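PDB 2QU8: putative nucleolar GTP-binding protein 1 from Plasmodium falciparum, which binds GDP through a small G-protein-like domain and is probably a nucleolar GTPase of the NOG1 family, its precise role in the parasite being undetermined. Local coordinates for residues 101-104 / 105-109; 123-126 / 127-130. One frame throughout, in Å; residues are numbered along the deposited sequence.

Contact 1 of 2, residues 101-104 / 105-109; sequences TITA and LAHIN
H107 and T103 lie side by side and point the same way, with the imidazole folded back along the last turn of the helix. Its ND1 donates to the carbonyl oxygen T103 O over 2.8 Å, and the N-H...O angle of 174° makes the bond almost straight. The acceptor sits at the ring edge, in the plane of the imidazole, whereas seen from the carbonyl the donor stands well above the carbonyl plane, not on a lone pair. With CG anti to its own carbonyl carbon (chi1 -76°), the ring is swung back toward T103, and the neighbouring edge atom H107 CE1 comes to 3.6 Å from the methyl T103 CG2. That methyl lies at the ring edge; the same torsion places T103 OG1 where it bonds M99 O, one turn earlier.

A helix that is running out leaves its last carbonyls to be met by other donors, and here, at the end of helix 96-106, a side chain serves one of them. Regular i to i+4 bonding still holds L105 N to T101 O at 3.1 Å and A106 N to I102 O, whereas H107 N reaches A104 O, three residues back, in a weak bond of 3.3 Å. Beyond it the chain turns toward strand 110-117, and I108 sets CG1 3.5 Å from A104 O and touches T31. L105, on the buried side, packs against T83.

Contact 2 of 2, residues 123-126 / 127-130; sequences GLTI and KEQI
A capping box opens helix 126-137, with T125 at the N-cap and E128 three residues on, each side chain serving the other's backbone amide. E128 N donates to T125 OG1 at 3.2 Å, while T125 N donates to E128 OE1 at 2.9 Å in a nearly straight bond (168°). The carboxylate receives this amide on the anti lone pair of OE1, facing away from the other oxygen. T125 OG1 stands between its own backbone N and carbonyl carbon (chi1 61°), which turns the hydroxyl inward over the first turn and brings it 3.3 Å from E128 CG. E128 reaches back toward T125, its chain stretched out past CG, and L124 crosses it at about a right angle, with the methyl L124 CD2 3.6 Å from E128 OE1.

In this G-domain-like fold the helix follows strand 110-117, and Q129 OE1 accepts the backbone N-H of D117, tying the helix start to that strand. Q129 NE2 makes two weak bonds, to L124 O at 3.0 Å and to T125 O, so both ends of the amide are engaged, with the bond from D117 N probably doing most to fix its rotation. T125 O also accepts Q129 N. On another flank, I126 and I130 pack one turn apart, CG2 of I126 lying 3.9 Å from CD1 of I130, and I130 continues onto L167 and I168 of helix 162-174.

Overall arrangement
Contact 1 closes helix 96-106 and contact 2 opens helix 126-137, so the two are helix ends of opposite sense. The two ends pose complementary problems, and the chemistry follows: a side-chain donor serves the first, side-chain acceptors the second. The helices are different, but strand 110-117 lies between them in sequence. Contact 1 is mostly buried, although its histidine is exposed; contact 2 is partly buried, with its glutamate outside and its glutamine and isoleucines inside. Their centres are 25 Å apart and they do not touch. Contact 2 is nearer the nucleotide, the Q129 side chain lying about 9 Å from GDP.

Contact 1 of 2, residues 101-104 / 105-109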
loop_
_atom_site.group_PDB
_atom_site.type_symbol
_atom_site.label_atom_id
_atom_site.label_comp_id
_atom_site.label_asym_id
_atom_site.label_seq_id
_atom_site.Cartn_x
_atom_site.Cartn_y
_atom_site.Cartn_z
ATOM N N THR A 101 11.433 12.436 1.478
ATOM C CA THR A 101 10.950 11.396 2.382
ATOM C C THR A 101 9.984 10.463 1.648
ATOM O O THR A 101 10.142 9.244 1.689
ATOM C CB THR A 101 10.278 12.005 3.649
ATOM O OG1 THR A 101 11.136 12.999 4.229
ATOM C CG2 THR A 101 10.015 10.935 4.681
ATOM N N ILE A 102 9.004 11.041 0.957
ATOM C CA ILE A 102 8.045 10.264 0.176
ATOM C C ILE A 102 8.755 9.420 -0.885
ATOM O O ILE A 102 8.496 8.217 -1.015
ATOM C CB ILE A 102 6.971 11.175 -0.485
ATOM C CG1 ILE A 102 6.012 11.724 0.578
ATOM C CG2 ILE A 102 6.181 10.421 -1.555
ATOM C CD1 ILE A 102 5.262 12.967 0.140
ATOM N N THR A 103 9.647 10.064 -1.633
ATOM C CA THR A 103 10.419 9.396 -2.671
ATOM C C THR A 103 11.322 8.293 -2.095
ATOM O O THR A 103 11.414 7.216 -2.673
ATOM C CB THR A 103 11.230 10.415 -3.500
ATOM O OG1 THR A 103 10.353 11.458 -3.951
ATOM C CG2 THR A 103 11.854 9.745 -4.705
ATOM N N ALA A 104 11.948 8.551 -0.945
ATOM C CA ALA A 104 12.793 7.542 -0.281
ATOM C C ALA A 104 12.017 6.260 0.061
ATOM O O ALA A 104 12.533 5.155 -0.101
ATOM C CB ALA A 104 13.458 8.120 0.959
ATOM N N LEU A 105 10.774 6.430 0.514
ATOM C CA LEU A 105 9.867 5.319 0.802
ATOM C C LEU A 105 9.466 4.535 -0.440
ATOM O O LEU A 105 9.333 3.312 -0.400
ATOM C CB LEU A 105 8.610 5.847 1.495
ATOM C CG LEU A 105 8.673 5.835 3.018
ATOM C CD1 LEU A 105 7.662 6.793 3.592
ATOM C CD2 LEU A 105 8.443 4.408 3.541
ATOM N N ALA A 106 9.263 5.258 -1.538
ATOM C CA ALA A 106 8.915 4.668 -2.825
ATOM C C ALA A 106 10.033 3.816 -3.426
ATOM O O ALA A 106 9.795 3.048 -4.357
ATOM C CB ALA A 106 8.494 5.757 -3.801
ATOM N N HIS A 107 11.244 3.945 -2.888
ATOM C CA HIS A 107 12.397 3.168 -3.356
ATOM C C HIS A 107 12.760 1.978 -2.463
ATOM O O HIS A 107 13.767 1.316 -2.698
ATOM C CB HIS A 107 13.611 4.082 -3.552
ATOM C CG HIS A 107 13.537 4.914 -4.793
ATOM N ND1 HIS A 107 12.878 6.125 -4.845
ATOM C CD2 HIS A 107 14.026 4.701 -6.037
ATOM C CE1 HIS A 107 12.968 6.624 -6.064
ATOM N NE2 HIS A 107 13.659 5.779 -6.806
ATOM N N ILE A 108 11.938 1.708 -1.449
ATOM C CA ILE A 108 12.130 0.559 -0.546
ATOM C C ILE A 108 11.695 -0.741 -1.240
ATOM O O ILE A 108 10.985 -0.702 -2.244
ATOM C CB ILE A 108 11.317 0.742 0.777
ATOM C CG1 ILE A 108 11.616 2.095 1.442
ATOM C CG2 ILE A 108 11.542 -0.412 1.758
ATOM C CD1 ILE A 108 12.843 2.153 2.320
ATOM N N ASN A 109 12.126 -1.882 -0.698
ATOM C CA ASN A 109 11.727 -3.207 -1.183
ATOM C C ASN A 109 10.283 -3.505 -0.758
ATOM O O ASN A 109 10.043 -4.302 0.149
ATOM C CB ASN A 109 12.711 -4.263 -0.644
ATOM C CG ASN A 109 12.357 -5.697 -1.050
ATOM O OD1 ASN A 109 11.564 -5.930 -1.957
ATOM N ND2 ASN A 109 12.959 -6.662 -0.368
#

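Contact 2 of 2, residues 123-126 / 127-130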
loop_
_atom_site.group_PDB
_atom_site.type_symbol
_atom_site.label_atom_id
_atom_site.label_comp_id
_atom_site.label_asym_id
_atom_site.label_seq_id
_atom_site.Cartn_x
_atom_site.Cartn_y
_atom_site.Cartn_z
ATOM N N GLY A 123 -14.731 10.276 5.767
ATOM C CA GLY A 123 -15.063 11.664 5.435
ATOM C C GLY A 123 -14.874 12.021 3.968
ATOM O O GLY A 123 -15.163 13.141 3.566
ATOM N N LEU A 124 -14.391 11.071 3.172
ATOM C CA LEU A 124 -14.244 11.279 1.728
ATOM C C LEU A 124 -14.972 10.175 0.959
ATOM O O LEU A 124 -15.024 9.023 1.408
ATOM C CB LEU A 124 -12.763 11.338 1.316
ATOM C CG LEU A 124 -11.854 12.449 1.860
ATOM C CD1 LEU A 124 -10.390 12.180 1.491
ATOM C CD2 LEU A 124 -12.276 13.839 1.381
ATOM N N THR A 125 -15.544 10.531 -0.190
ATOM C CA THR A 125 -16.276 9.546 -0.989
ATOM C C THR A 125 -15.301 8.567 -1.632
ATOM O O THR A 125 -14.105 8.830 -1.714
ATOM C CB THR A 125 -17.126 10.189 -2.109
ATOM O OG1 THR A 125 -16.269 10.891 -3.009
ATOM C CG2 THR A 125 -18.176 11.141 -1.542
ATOM N N ILE A 126 -15.824 7.442 -2.100
ATOM C CA ILE A 126 -15.005 6.500 -2.839
ATOM C C ILE A 126 -14.285 7.191 -4.009
ATOM O O ILE A 126 -13.102 6.960 -4.217
ATOM C CB ILE A 126 -15.833 5.279 -3.300
ATOM C CG1 ILE A 126 -16.157 4.401 -2.081
ATOM C CG2 ILE A 126 -15.078 4.497 -4.385
ATOM C CD1 ILE A 126 -17.360 3.476 -2.237
ATOM N N LYS A 127 -14.986 8.071 -4.727
ATOM C CA LYS A 127 -14.405 8.785 -5.880
ATOM C C LYS A 127 -13.265 9.713 -5.482
ATOM O O LYS A 127 -12.256 9.808 -6.194
ATOM C CB LYS A 127 -15.483 9.576 -6.643
ATOM C CG LYS A 127 -14.951 10.392 -7.829
ATOM C CD LYS A 127 -16.072 11.132 -8.556
ATOM C CE LYS A 127 -15.551 11.861 -9.798
ATOM N NZ LYS A 127 -14.878 10.924 -10.769
ATOM N N GLU A 128 -13.429 10.405 -4.354
ATOM C CA GLU A 128 -12.374 11.276 -3.831
ATOM C C GLU A 128 -11.158 10.445 -3.395
ATOM O O GLU A 128 -10.017 10.876 -3.549
ATOM C CB GLU A 128 -12.893 12.130 -2.667
ATOM C CG GLU A 128 -13.888 13.207 -3.083
ATOM C CD GLU A 128 -14.515 13.936 -1.903
ATOM O OE1 GLU A 128 -14.966 13.267 -0.957
ATOM O OE2 GLU A 128 -14.563 15.188 -1.928
ATOM N N GLN A 129 -11.414 9.250 -2.863
ATOM C CA GLN A 129 -10.332 8.341 -2.467
ATOM C C GLN A 129 -9.619 7.741 -3.683
ATOM O O GLN A 129 -8.411 7.542 -3.662
ATOM C CB GLN A 129 -10.847 7.243 -1.540
ATOM C CG GLN A 129 -11.345 7.756 -0.194
ATOM C CD GLN A 129 -11.934 6.659 0.664
ATOM O OE1 GLN A 129 -11.209 5.808 1.184
ATOM N NE2 GLN A 129 -13.254 6.679 0.829
ATOM N N ILE A 130 -10.370 7.454 -4.743
ATOM C CA ILE A 130 -9.760 6.990 -5.991
ATOM C C ILE A 130 -8.942 8.116 -6.643
ATOM O O ILE A 130 -7.816 7.894 -7.094
ATOM C CB ILE A 130 -10.805 6.387 -6.953
ATOM C CG1 ILE A 130 -11.292 5.032 -6.414
ATOM C CG2 ILE A 130 -10.207 6.207 -8.335
ATOM C CD1 ILE A 130 -12.410 4.363 -7.240
#